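Glycosyl hydrolase (Rhizobium leguminosarum bv. trifolii, PDB 5NDX) probably hydrolyses O-glycosidic bonds, as a family 39 glycoside hydrolase and bacterial orthologue of human alpha-L-iduronidase. Local coordinates at residues T5-D10 and P386-D391; L119-V124 and D171-S176. The protein carries 2 engineered substitutions. All blocks are in the same frame, centred on the assembly; numbering follows the deposited sequence.

From the N terminus the chain first forms strand 4-10 of the β-sandwich domain, then runs through all eight parallel strands of the (β/α)8 barrel before returning to the sandwich. Interaction 1 closes this long loop, bringing 386-391, just after strand 378-385, back to 5-10. Interaction 2 is nested inside it: a much shorter loop, from 119-124 to 171-176, which contains barrel strand 140-142 and ties helix 110-131 to the turn following helix 155-171. The first contact thus brings the two ends of the barrel excursion together in the sandwich, whereas the second stays within the barrel's helical layer. They lie on opposite sides of the chain's centre, with their own centres about 49 Å apart.

Interaction 1. Residues T5-D10 and P386-D391; sequences TRINVD and PPLDPD
Thr5 and Ile7 meet Pro386 and Leu388 in a small, mainly apolar contact at the end of strand 378-385, in the β-sandwich domain that accompanies the catalytic barrel in family 39 glycoside hydrolases. Strand 4-10 lies between antiparallel strand 378-385 and parallel strand 422-431. Backbone pairing with the former reaches Arg6 and Glu385; directly afterwards a cis peptide bond leads into Pro386, and the chain leaves the sheet toward helix 390-393.

Both branches of Thr5 meet Pro386, and the methyl also reaches Leu388. With chi1 at -57°, CG2 is anti to the backbone N and lies 3.6 Å from Pro386 O, while OG1 sits beside that N and passes 4.0 Å from Pro386 CD at the proline ring. The hydroxyl has its polar partner in Arg2, whose NH1 hydrogen-bonds both Thr5 OG1 and Pro386 O, and whose NH2 holds Pro387 O. One guanidinium therefore bridges the strand and the outgoing loop, complementing the van der Waals contacts.

Leu388 starts off beside the strand, but its branched end turns back to it and packs against Leu395 and Ile397 of strand 395-401, with Ile7 also resting on Ile397. Beyond it, Asp389 occupies the N-cap position of helix 390-393, where Asp391 forms a salt bridge with Arg297 of barrel helix 282-300, so the loop spans from sandwich to barrel. At the strand end of that span a single methyl, Leu388 CD1, serves both strand residues, 4.1 Å from Thr5 CG2 and 4.3 Å from Ile7 CD1.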
loop_
_atom_site.group_PDB
_atom_site.type_symbol
_atom_site.label_atom_id
_atom_site.label_comp_id
_atom_site.label_asym_id
_atom_site.label_seq_id
_atom_site.Cartn_x
_atom_site.Cartn_y
_atom_site.Cartn_z
ATOM N N THR A 5 -4.501 -23.557 19.221
ATOM C CA THR A 5 -4.613 -22.426 20.106
ATOM C C THR A 5 -6.048 -21.940 20.191
ATOM O O THR A 5 -6.684 -21.749 19.153
ATOM C CB THR A 5 -3.705 -21.263 19.641
ATOM O OG1 THR A 5 -2.354 -21.722 19.550
ATOM C CG2 THR A 5 -3.769 -20.122 20.656
ATOM N N ARG A 6 -6.546 -21.735 21.409
ATOM C CA ARG A 6 -7.872 -21.120 21.619
ATOM C C ARG A 6 -7.599 -19.638 21.793
ATOM O O ARG A 6 -6.781 -19.257 22.630
ATOM C CB ARG A 6 -8.680 -21.730 22.818
ATOM C CG ARG A 6 -9.002 -23.246 22.714
ATOM C CD ARG A 6 -9.785 -23.955 23.892
ATOM N NE ARG A 6 -11.058 -23.248 24.157
ATOM C CZ ARG A 6 -12.325 -23.711 24.041
ATOM N NH1 ARG A 6 -12.654 -24.982 23.708
ATOM N NH2 ARG A 6 -13.316 -22.860 24.306
ATOM N N ILE A 7 -8.193 -18.800 20.937
ATOM C CA ILE A 7 -8.034 -17.346 21.021
ATOM C C ILE A 7 -9.408 -16.727 21.312
ATOM O O ILE A 7 -10.356 -17.014 20.589
ATOM C CB ILE A 7 -7.471 -16.803 19.722
ATOM C CG1 ILE A 7 -6.112 -17.449 19.408
ATOM C CG2 ILE A 7 -7.245 -15.308 19.791
ATOM C CD1 ILE A 7 -5.504 -16.941 18.111
ATOM N N ASN A 8 -9.507 -15.923 22.372
ATOM C CA ASN A 8 -10.695 -15.177 22.691
ATOM C C ASN A 8 -10.388 -13.707 22.526
ATOM O O ASN A 8 -9.448 -13.167 23.136
ATOM C CB ASN A 8 -11.242 -15.413 24.125
ATOM C CG ASN A 8 -12.500 -14.531 24.394
ATOM O OD1 ASN A 8 -13.619 -14.825 23.949
ATOM N ND2 ASN A 8 -12.285 -13.384 25.041
ATOM N N VAL A 9 -11.198 -13.060 21.706
ATOM C CA VAL A 9 -11.127 -11.636 21.486
ATOM C C VAL A 9 -12.366 -11.021 22.131
ATOM O O VAL A 9 -13.502 -11.385 21.776
ATOM C CB VAL A 9 -11.133 -11.319 20.003
ATOM C CG1 VAL A 9 -11.206 -9.833 19.755
ATOM C CG2 VAL A 9 -9.862 -11.863 19.329
ATOM N N ASP A 10 -12.150 -10.091 23.048
ATOM C CA ASP A 10 -13.278 -9.452 23.711
ATOM C C ASP A 10 -13.547 -8.072 23.158
ATOM O O ASP A 10 -12.867 -7.117 23.470
ATOM C CB ASP A 10 -13.074 -9.434 25.227
ATOM C CG ASP A 10 -14.314 -8.874 25.990
ATOM O OD1 ASP A 10 -15.333 -8.399 25.409
ATOM O OD2 ASP A 10 -14.214 -8.950 27.213
ATOM N N PRO A 386 -2.455 -21.896 24.239
ATOM C CA PRO A 386 -1.370 -21.263 24.962
ATOM C C PRO A 386 -1.187 -19.810 24.550
ATOM O O PRO A 386 -1.664 -19.425 23.481
ATOM C CB PRO A 386 -0.115 -22.050 24.549
ATOM C CG PRO A 386 -0.626 -23.257 23.880
ATOM C CD PRO A 386 -1.984 -22.933 23.332
ATOM N N PRO A 387 -0.524 -19.011 25.399
ATOM C CA PRO A 387 -0.296 -17.622 25.021
ATOM C C PRO A 387 0.444 -17.495 23.702
ATOM O O PRO A 387 1.232 -18.357 23.319
ATOM C CB PRO A 387 0.543 -17.063 26.185
ATOM C CG PRO A 387 0.054 -17.879 27.380
ATOM C CD PRO A 387 -0.031 -19.281 26.773
ATOM N N LEU A 388 0.106 -16.456 22.969
ATOM C CA LEU A 388 0.738 -16.205 21.679
ATOM C C LEU A 388 2.188 -15.798 21.941
ATOM O O LEU A 388 2.449 -15.085 22.893
ATOM C CB LEU A 388 0.014 -15.082 20.977
ATOM C CG LEU A 388 -0.972 -15.383 19.874
ATOM C CD1 LEU A 388 -1.585 -16.758 19.866
ATOM C CD2 LEU A 388 -1.968 -14.240 19.682
ATOM N N ASP A 389 3.084 -16.214 21.067
ATOM C CA ASP A 389 4.478 -15.795 21.129
ATOM C C ASP A 389 4.996 -15.607 19.704
ATOM O O ASP A 389 5.745 -16.448 19.189
ATOM C CB ASP A 389 5.293 -16.862 21.868
ATOM C CG ASP A 389 6.709 -16.390 22.207
ATOM O OD1 ASP A 389 7.126 -15.283 21.835
ATOM O OD2 ASP A 389 7.418 -17.162 22.828
ATOM N N PRO A 390 4.560 -14.520 19.048
ATOM C CA PRO A 390 4.787 -14.366 17.611
ATOM C C PRO A 390 6.239 -14.325 17.216
ATOM O O PRO A 390 6.589 -14.886 16.197
ATOM C CB PRO A 390 4.067 -13.067 17.249
ATOM C CG PRO A 390 3.707 -12.430 18.520
ATOM C CD PRO A 390 3.823 -13.383 19.635
ATOM N N ASP A 391 7.084 -13.725 18.045
ATOM C CA ASP A 391 8.521 -13.672 17.718
ATOM C C ASP A 391 9.177 -15.054 17.713
ATOM O O ASP A 391 10.112 -15.244 16.982
ATOM C CB ASP A 391 9.279 -12.676 18.604
ATOM C CG ASP A 391 8.752 -11.240 18.465
ATOM O OD1 ASP A 391 8.282 -10.813 17.382
ATOM O OD2 ASP A 391 8.822 -10.513 19.453
#

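Interaction 2. Residues L119-V124 and D171-S176; sequences LVTATV and DAIDPS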
loop_
_atom_site.group_PDB
_atom_site.type_symbol
_atom_site.label_atom_id
_atom_site.label_comp_id
_atom_site.label_asym_id
_atom_site.label_seq_id
_atom_site.Cartn_x
_atom_site.Cartn_y
_atom_site.Cartn_z
ATOM N N LEU A 119 11.752 27.351 -6.197
ATOM C CA LEU A 119 11.096 26.201 -6.843
ATOM C C LEU A 119 10.040 25.547 -5.902
ATOM O O LEU A 119 8.886 25.341 -6.278
ATOM C CB LEU A 119 12.157 25.206 -7.299
ATOM C CG LEU A 119 11.640 23.828 -7.694
ATOM C CD1 LEU A 119 10.677 23.956 -8.863
ATOM C CD2 LEU A 119 12.827 22.950 -8.010
ATOM N N VAL A 120 10.424 25.339 -4.648
ATOM C CA VAL A 120 9.543 24.736 -3.650
ATOM C C VAL A 120 8.338 25.650 -3.434
ATOM O O VAL A 120 7.165 25.217 -3.460
ATOM C CB VAL A 120 10.320 24.408 -2.349
ATOM C CG1 VAL A 120 9.384 23.926 -1.242
ATOM C CG2 VAL A 120 11.384 23.347 -2.621
ATOM N N THR A 121 8.607 26.937 -3.266
ATOM C CA THR A 121 7.534 27.918 -3.112
ATOM C C THR A 121 6.611 27.912 -4.315
ATOM O O THR A 121 5.397 27.855 -4.140
ATOM C CB THR A 121 8.115 29.348 -2.865
ATOM O OG1 THR A 121 8.773 29.353 -1.591
ATOM C CG2 THR A 121 7.006 30.393 -2.835
ATOM N N ALA A 122 7.174 27.942 -5.527
ATOM C CA ALA A 122 6.347 27.915 -6.736
ATOM C C ALA A 122 5.459 26.622 -6.842
ATOM O O ALA A 122 4.293 26.664 -7.320
ATOM C CB ALA A 122 7.226 28.079 -7.979
ATOM N N THR A 123 6.002 25.510 -6.366
ATOM C CA THR A 123 5.301 24.222 -6.380
ATOM C C THR A 123 4.059 24.295 -5.525
ATOM O O THR A 123 2.946 23.998 -5.973
ATOM C CB THR A 123 6.212 23.101 -5.846
ATOM O OG1 THR A 123 7.433 23.071 -6.584
ATOM C CG2 THR A 123 5.533 21.750 -5.944
ATOM N N VAL A 124 4.266 24.741 -4.294
ATOM C CA VAL A 124 3.220 24.862 -3.328
ATOM C C VAL A 124 2.182 25.898 -3.772
ATOM O O VAL A 124 0.962 25.693 -3.667
ATOM C CB VAL A 124 3.854 25.164 -1.960
ATOM C CG1 VAL A 124 2.846 25.785 -1.026
ATOM C CG2 VAL A 124 4.332 23.837 -1.386
ATOM N N ASP A 171 7.606 27.483 3.905
ATOM C CA ASP A 171 7.200 28.564 4.842
ATOM C C ASP A 171 6.731 29.836 4.113
ATOM O O ASP A 171 5.812 30.476 4.593
ATOM C CB ASP A 171 8.306 28.905 5.863
ATOM C CG ASP A 171 8.437 27.850 6.968
ATOM O OD1 ASP A 171 7.702 26.846 6.919
ATOM O OD2 ASP A 171 9.267 28.009 7.897
ATOM N N ALA A 172 7.289 30.149 2.931
ATOM C CA ALA A 172 6.816 31.324 2.165
ATOM C C ALA A 172 5.319 31.279 1.871
ATOM O O ALA A 172 4.706 32.300 1.777
ATOM C CB ALA A 172 7.587 31.496 0.863
ATOM N N ILE A 173 4.733 30.107 1.710
ATOM C CA ILE A 173 3.308 30.011 1.446
ATOM C C ILE A 173 2.585 29.502 2.680
ATOM O O ILE A 173 1.498 29.991 2.969
ATOM C CB ILE A 173 2.999 29.023 0.305
ATOM C CG1 ILE A 173 3.607 29.490 -1.018
ATOM C CG2 ILE A 173 1.481 28.792 0.178
ATOM C CD1 ILE A 173 2.692 30.370 -1.849
ATOM N N ASP A 174 3.118 28.479 3.376
ATOM C CA ASP A 174 2.343 27.855 4.464
ATOM C C ASP A 174 3.198 26.999 5.379
ATOM O O ASP A 174 3.531 25.858 5.015
ATOM C CB ASP A 174 1.192 27.047 3.850
ATOM C CG ASP A 174 0.189 26.570 4.863
ATOM O OD1 ASP A 174 0.402 26.679 6.102
ATOM O OD2 ASP A 174 -0.829 26.032 4.381
ATOM N N PRO A 175 3.544 27.519 6.571
ATOM C CA PRO A 175 4.405 26.763 7.478
ATOM C C PRO A 175 3.793 25.517 8.104
ATOM O O PRO A 175 4.517 24.727 8.730
ATOM C CB PRO A 175 4.737 27.781 8.595
ATOM C CG PRO A 175 4.464 29.107 7.990
ATOM C CD PRO A 175 3.241 28.845 7.151
ATOM N N SER A 176 2.486 25.344 7.966
ATOM C CA SER A 176 1.872 24.123 8.410
ATOM C C SER A 176 1.981 22.965 7.360
ATOM O O SER A 176 1.468 21.888 7.601
ATOM C CB SER A 176 0.412 24.417 8.798
ATOM O OG SER A 176 -0.308 24.672 7.622
#
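Ile173 lies against Val124, the two side chains running past one another in opposite directions. Val124 directs its CG1 methyl at the branch point of the isoleucine: with chi1 at 159° this methyl is anti to the backbone N and comes within 3.5 Å of Ile173 CB and 3.5 Å of Ile173 CG2. The CG1 arm of Ile173 also slants across Thr121, one helical turn earlier, 4.0 Å from Thr121 CG2. Ala172 CB meets both branches of this threonine, nearest Thr121 OG1 at 3.5 Å. That hydroxyl has its main polar partner in Gly169 O, linking helix 110-131 to helix 155-171, and a second in Arg117 O of its own helix; the two carbonyls must share its single proton.

Just past the contact, an Asx turn shapes the loop. Asp174 OD1 accepts from Ser176 N at 3.1 Å and from Ser176 OG at 2.6 Å, both donors approaching from the same face of the carboxylate, while OD2 forms a salt bridge with Arg137.

The contact belongs to the outer helical layer of the (β/α)8 barrel. Here Val120 and Val124 pack against Leu170 of helix 155-171, and Met133 of helix 133-136 touches Ile173, before the loop enters strand 179-184.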